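Local coordinates for protein glycosyl hydrolase family 88 (Pedobacter heparinus, PDB 3WIW) that is an unsaturated glucuronyl hydrolase specific for heparin, built as an alpha6/alpha6 barrel and assigned to glycoside hydrolase family 88, at residues His270-Ala275 / Leu317-Gln322; Ala310-Ala315 / Glu334-Thr339. All coordinates share one frame; numbering follows the deposited sequence. Where two conformers were deposited one is given.

Interaction 1: residues His270-Ala275 / Leu317-Gln322; sequences HAEHIA and LDLSTQ
Glu272 brings its flat carboxylate beside the contact but touches Leu319 with its chain: CG lies 4.4 Å from Leu319 CD1, while OE2 is hydrogen-bonded to the hydroxyl of Tyr329. The imidazole rings of 270-275 serve other neighbours: His270 meets Phe210 and Tyr255 edge-to-face, and His273 stacks with Tyr214. The interface itself is therefore aliphatic, with Leu319 giving 75 of the 131 Å² buried between the segments. Its two methyls divide the work along the facing helix. CD1 reaches Ala271 CB at 4.0 Å, and CD2 touches Ala275 CB at 4.0 Å, one helical turn further on. CG stands opposite the backbone N of Leu319 across the CA–CB bond (chi1 -172°), and chi2 of 60° then spreads the methyls so that each meets one of the two alanines. Ala271 and Ala275, one turn apart, let a single leucine side chain bridge them, although the axes stay 11.3 Å apart and run at 128° to each other, more opposed than parallel. Ala271 and Leu319 have the nearest backbones, with 7.8 Å between their CA atoms. Tyr329, from helix 327-340, adds to the surround, touching both Ala275 and Leu319, so the residue that holds the Glu272 carboxylate also packs against the bridging side chain. Beyond Leu319, Asp318 O takes both the hydroxyl and the N-H of Thr321, besides a weak bond from Gln322 N. On another side of the helix, Asp318 OD2 forms a salt bridge with Lys260. This aliphatic packing joins helices 265-279 and 306-322, which follow one another in the chain, within the helical wall of an alpha6/alpha6 barrel.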
loop_
_atom_site.group_PDB
_atom_site.type_symbol
_atom_site.label_atom_id
_atom_site.label_comp_id
_atom_site.label_asym_id
_atom_site.label_seq_id
_atom_site.Cartn_x
_atom_site.Cartn_y
_atom_site.Cartn_z
ATOM N N HIS A 270 -13.195 9.297 -10.162
ATOM C CA HIS A 270 -13.507 8.591 -8.922
ATOM C C HIS A 270 -12.470 8.907 -7.843
ATOM O O HIS A 270 -12.826 9.172 -6.683
ATOM C CB HIS A 270 -13.631 7.100 -9.172
ATOM C CG HIS A 270 -14.353 6.365 -8.092
ATOM N ND1 HIS A 270 -15.679 6.606 -7.785
ATOM C CD2 HIS A 270 -13.941 5.387 -7.257
ATOM C CE1 HIS A 270 -16.049 5.802 -6.806
ATOM N NE2 HIS A 270 -15.007 5.065 -6.455
ATOM N N ALA A 271 -11.199 8.943 -8.224
ATOM C CA ALA A 271 -10.140 9.315 -7.299
ATOM C C ALA A 271 -10.366 10.699 -6.677
ATOM O O ALA A 271 -10.160 10.883 -5.466
ATOM C CB ALA A 271 -8.770 9.230 -7.949
ATOM N N GLU A 272 -10.794 11.662 -7.488
ATOM C CA GLU A 272 -11.033 12.992 -6.953
ATOM C C GLU A 272 -12.214 13.013 -5.989
ATOM O O GLU A 272 -12.172 13.738 -4.995
ATOM C CB GLU A 272 -11.204 14.030 -8.070
ATOM C CG GLU A 272 -9.913 14.279 -8.840
ATOM C CD GLU A 272 -9.918 15.626 -9.535
ATOM O OE1 GLU A 272 -10.186 15.643 -10.754
ATOM O OE2 GLU A 272 -9.671 16.663 -8.854
ATOM N N HIS A 273 -13.254 12.230 -6.275
ATOM C CA HIS A 273 -14.392 12.136 -5.343
ATOM C C HIS A 273 -13.959 11.527 -4.009
ATOM O O HIS A 273 -14.319 12.032 -2.936
ATOM C CB HIS A 273 -15.561 11.326 -5.925
ATOM C CG HIS A 273 -16.262 11.993 -7.067
ATOM N ND1 HIS A 273 -16.746 13.281 -6.995
ATOM C CD2 HIS A 273 -16.593 11.537 -8.303
ATOM C CE1 HIS A 273 -17.325 13.598 -8.138
ATOM N NE2 HIS A 273 -17.243 12.557 -8.949
ATOM N N ILE A 274 -13.168 10.462 -4.069
ATOM C CA ILE A 274 -12.630 9.858 -2.861
ATOM C C ILE A 274 -11.751 10.858 -2.100
ATOM O O ILE A 274 -11.890 11.023 -0.885
ATOM C CB ILE A 274 -11.835 8.575 -3.179
ATOM C CG1 ILE A 274 -12.757 7.488 -3.746
ATOM C CG2 ILE A 274 -11.130 8.063 -1.904
ATOM C CD1 ILE A 274 -11.963 6.320 -4.350
ATOM N N ALA A 275 -10.904 11.581 -2.829
ATOM C CA ALA A 275 -9.981 12.517 -2.201
ATOM C C ALA A 275 -10.753 13.580 -1.427
ATOM O O ALA A 275 -10.373 13.955 -0.317
ATOM C CB ALA A 275 -9.083 13.170 -3.242
ATOM N N LEU A 317 0.027 12.692 -3.982
ATOM C CA LEU A 317 1.132 13.234 -4.776
ATOM C C LEU A 317 1.003 12.825 -6.250
ATOM O O LEU A 317 1.146 13.668 -7.131
ATOM C CB LEU A 317 2.472 12.792 -4.200
ATOM C CG LEU A 317 2.814 13.471 -2.871
ATOM C CD1 LEU A 317 3.943 12.721 -2.153
ATOM C CD2 LEU A 317 3.163 14.954 -3.086
ATOM N N ASP A 318 0.701 11.556 -6.525
ATOM C CA ASP A 318 0.451 11.178 -7.913
ATOM C C ASP A 318 -0.807 11.862 -8.455
ATOM O O ASP A 318 -0.822 12.304 -9.595
ATOM C CB ASP A 318 0.370 9.668 -8.094
ATOM C CG ASP A 318 1.699 9.060 -8.521
ATOM O OD1 ASP A 318 2.774 9.687 -8.312
ATOM O OD2 ASP A 318 1.665 7.940 -9.043
ATOM N N LEU A 319 -1.860 11.972 -7.644
ATOM C CA LEU A 319 -3.083 12.607 -8.121
ATOM C C LEU A 319 -2.801 14.052 -8.515
ATOM O O LEU A 319 -3.326 14.545 -9.528
ATOM C CB LEU A 319 -4.162 12.544 -7.045
ATOM C CG LEU A 319 -5.556 13.001 -7.466
ATOM C CD1 LEU A 319 -6.109 12.158 -8.606
ATOM C CD2 LEU A 319 -6.515 12.990 -6.270
ATOM N N SER A 320 -1.962 14.728 -7.717
ATOM C CA SER A 320 -1.637 16.130 -7.975
ATOM C C SER A 320 -1.009 16.350 -9.366
ATOM O O SER A 320 -1.148 17.438 -9.956
ATOM C CB SER A 320 -0.740 16.704 -6.871
ATOM O OG SER A 320 0.622 16.362 -7.042
ATOM N N THR A 321 -0.342 15.326 -9.907
ATOM C CA THR A 321 0.318 15.459 -11.210
ATOM C C THR A 321 -0.588 15.066 -12.367
ATOM O O THR A 321 -0.255 15.311 -13.534
ATOM C CB THR A 321 1.608 14.614 -11.288
ATOM O OG1 THR A 321 1.271 13.216 -11.301
ATOM C CG2 THR A 321 2.518 14.929 -10.102
ATOM N N GLN A 322 -1.718 14.432 -12.055
ATOM C CA GLN A 322 -2.621 13.890 -13.074
ATOM C C GLN A 322 -3.779 14.826 -13.392
ATOM O O GLN A 322 -4.283 14.844 -14.515
ATOM C CB GLN A 322 -3.197 12.550 -12.616
ATOM C CG GLN A 322 -2.185 11.464 -12.399
ATOM C CD GLN A 322 -2.765 10.320 -11.601
ATOM O OE1 GLN A 322 -3.792 10.460 -10.930
ATOM N NE2 GLN A 322 -2.114 9.190 -11.657
#

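Interaction 2: residues Ala310-Ala315 / Glu334-Thr339; sequences AVIASA and EDILKT
Ile336 and Ala313 face each other directly and supply most of the contact, 61 and 56 Å² of the 168 Å² buried, with Leu337 adding 21 Å². The CA atoms of Ala313 and Ile336 are only 6.3 Å apart, and the two axes approach to 9.1 Å while running roughly antiparallel, at 141°. Such close spacing suits an alanine at the point of nearest approach, where a lone methyl allows the backbones to come this close. Ala313 CB meets two branched side chains of the other helix, Ile336 CG2 at 3.9 Å and, from an adjoining direction, Leu337 CD2 at 4.0 Å. Ile336 uses both of its branches. With chi1 at -69°, CG1 sits beside its own backbone N and CG2 opposite that nitrogen, which directs CG2 at Ala313, while CD1, at the end of the longer branch, extends to Ile312. There CD1 packs 3.8 Å from Ile312 CG2, the two isoleucine chains crossing at about a right angle, methyl against methyl. The same CD1 also lies 4.0 Å from Ala313 N, resting against the backbone where the two residues join. Leu337 leaves its backbone alongside the interface, but the end of its side chain comes nearer, bringing CD2 to Ala313 CB. All four touching residues are buried, and what joins 310-315 to 334-339 is apolar packing. Ile312 continues onto Ala249 of helix 245-262 and onto Pro290 of a loop, and Ile336 also touches Lys288. Leu337 packs on Ala384 and Tyr388 of helix 375-392 and on Trp31 of helix 30-49. The joint between helices 306-322 and 327-340 thus lies among helix 245-262, helix 375-392, helix 30-49 and the loop carrying Lys288 and Pro290.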
loop_
_atom_site.group_PDB
_atom_site.type_symbol
_atom_site.label_atom_id
_atom_site.label_comp_id
_atom_site.label_asym_id
_atom_site.label_seq_id
_atom_site.Cartn_x
_atom_site.Cartn_y
_atom_site.Cartn_z
ATOM N N ALA A 310 0.266 7.462 5.187
ATOM C CA ALA A 310 1.341 7.329 4.205
ATOM C C ALA A 310 0.778 6.959 2.826
ATOM O O ALA A 310 1.230 7.498 1.801
ATOM C CB ALA A 310 2.352 6.307 4.673
ATOM N N VAL A 311 -0.186 6.036 2.786
ATOM C CA VAL A 311 -0.826 5.624 1.539
ATOM C C VAL A 311 -1.546 6.814 0.916
ATOM O O VAL A 311 -1.428 7.057 -0.288
ATOM C CB VAL A 311 -1.757 4.420 1.774
ATOM C CG1 VAL A 311 -2.571 4.093 0.511
ATOM C CG2 VAL A 311 -0.957 3.192 2.236
ATOM N N ILE A 312 -2.269 7.575 1.741
ATOM C CA ILE A 312 -2.957 8.758 1.249
ATOM C C ILE A 312 -1.976 9.784 0.690
ATOM O O ILE A 312 -2.219 10.335 -0.389
ATOM C CB ILE A 312 -3.855 9.390 2.347
ATOM C CG1 ILE A 312 -5.062 8.482 2.592
ATOM C CG2 ILE A 312 -4.302 10.785 1.944
ATOM C CD1 ILE A 312 -5.755 8.744 3.931
ATOM N N ALA A 313 -0.881 10.057 1.413
ATOM C CA ALA A 313 0.100 11.018 0.932
ATOM C C ALA A 313 0.677 10.578 -0.424
ATOM O O ALA A 313 0.753 11.389 -1.362
ATOM C CB ALA A 313 1.204 11.219 1.953
ATOM N N SER A 314 1.078 9.308 -0.543
ATOM C CA SER A 314 1.647 8.838 -1.797
ATOM C C SER A 314 0.639 8.997 -2.934
ATOM O O SER A 314 0.972 9.527 -3.997
ATOM C CB SER A 314 2.107 7.399 -1.679
ATOM O OG SER A 314 2.854 7.119 -2.841
ATOM N N ALA A 315 -0.607 8.600 -2.690
ATOM C CA ALA A 315 -1.636 8.698 -3.719
ATOM C C ALA A 315 -1.901 10.154 -4.112
ATOM O O ALA A 315 -2.015 10.456 -5.305
ATOM C CB ALA A 315 -2.923 8.031 -3.261
ATOM N N GLU A 334 1.859 17.091 1.343
ATOM C CA GLU A 334 3.007 17.715 1.983
ATOM C C GLU A 334 2.792 17.862 3.490
ATOM O O GLU A 334 3.701 17.591 4.294
ATOM C CB GLU A 334 3.269 19.071 1.335
ATOM C CG GLU A 334 4.455 19.816 1.900
ATOM C CD GLU A 334 4.674 21.128 1.173
ATOM O OE1 GLU A 334 5.643 21.227 0.396
ATOM O OE2 GLU A 334 3.871 22.064 1.376
ATOM N N ASP A 335 1.590 18.289 3.884
ATOM C CA ASP A 335 1.275 18.462 5.306
ATOM C C ASP A 335 1.323 17.107 6.014
ATOM O O ASP A 335 1.859 17.009 7.119
ATOM C CB ASP A 335 -0.113 19.068 5.484
ATOM C CG ASP A 335 -0.181 20.533 5.088
ATOM O OD1 ASP A 335 0.877 21.212 5.045
ATOM O OD2 ASP A 335 -1.312 21.015 4.830
ATOM N N ILE A 336 0.782 16.048 5.396
ATOM C CA ILE A 336 0.867 14.731 6.003
ATOM C C ILE A 336 2.328 14.349 6.178
ATOM O O ILE A 336 2.726 13.855 7.241
ATOM C CB ILE A 336 0.215 13.648 5.116
ATOM C CG1 ILE A 336 -1.309 13.822 5.062
ATOM C CG2 ILE A 336 0.583 12.267 5.631
ATOM C CD1 ILE A 336 -1.961 12.984 3.939
ATOM N N LEU A 337 3.133 14.539 5.137
ATOM C CA LEU A 337 4.534 14.153 5.225
ATOM C C LEU A 337 5.306 14.917 6.297
ATOM O O LEU A 337 6.177 14.340 6.965
ATOM C CB LEU A 337 5.229 14.259 3.864
ATOM C CG LEU A 337 4.746 13.278 2.801
ATOM C CD1 LEU A 337 5.522 13.555 1.524
ATOM C CD2 LEU A 337 4.936 11.846 3.282
ATOM N N LYS A 338 4.988 16.196 6.478
ATOM C CA LYS A 338 5.633 16.941 7.543
ATOM C C LYS A 338 5.276 16.359 8.911
ATOM O O LYS A 338 6.141 16.262 9.776
ATOM C CB LYS A 338 5.292 18.415 7.442
ATOM C CG LYS A 338 6.056 19.088 6.319
ATOM C CD LYS A 338 5.580 20.509 6.063
ATOM C CE LYS A 338 6.486 21.193 5.061
ATOM N NZ LYS A 338 6.082 22.593 4.802
ATOM N N THR A 339 4.022 15.959 9.116
ATOM C CA THR A 339 3.632 15.309 10.371
ATOM C C THR A 339 4.309 13.945 10.554
ATOM O O THR A 339 4.838 13.636 11.638
ATOM C CB THR A 339 2.094 15.169 10.488
ATOM O OG1 THR A 339 1.487 16.468 10.448
ATOM C CG2 THR A 339 1.705 14.490 11.806
#

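Interactions 1 and 2 share helix 306-322 and lie 13 Å apart, centre to centre. In chain order the segments are 270-275, 310-315, 317-322 and 334-339, so the two contacts cross along the sequence. The shared helix leans on helix 265-279 through its C-terminal part and on helix 327-340 through the preceding turns, joining three successive helices of the alpha6/alpha6 barrel. The contacts also meet directly, with Leu317 CD1 4.1 Å from Leu337 CD1. Interaction 2 lies nearer the predicted substrate-binding residues: the side chain of Ile312 is about 9 Å from that of Trp250 (about 8 Å from that of Arg246), whereas that of Ala271 is about 12 Å from that of Trp250.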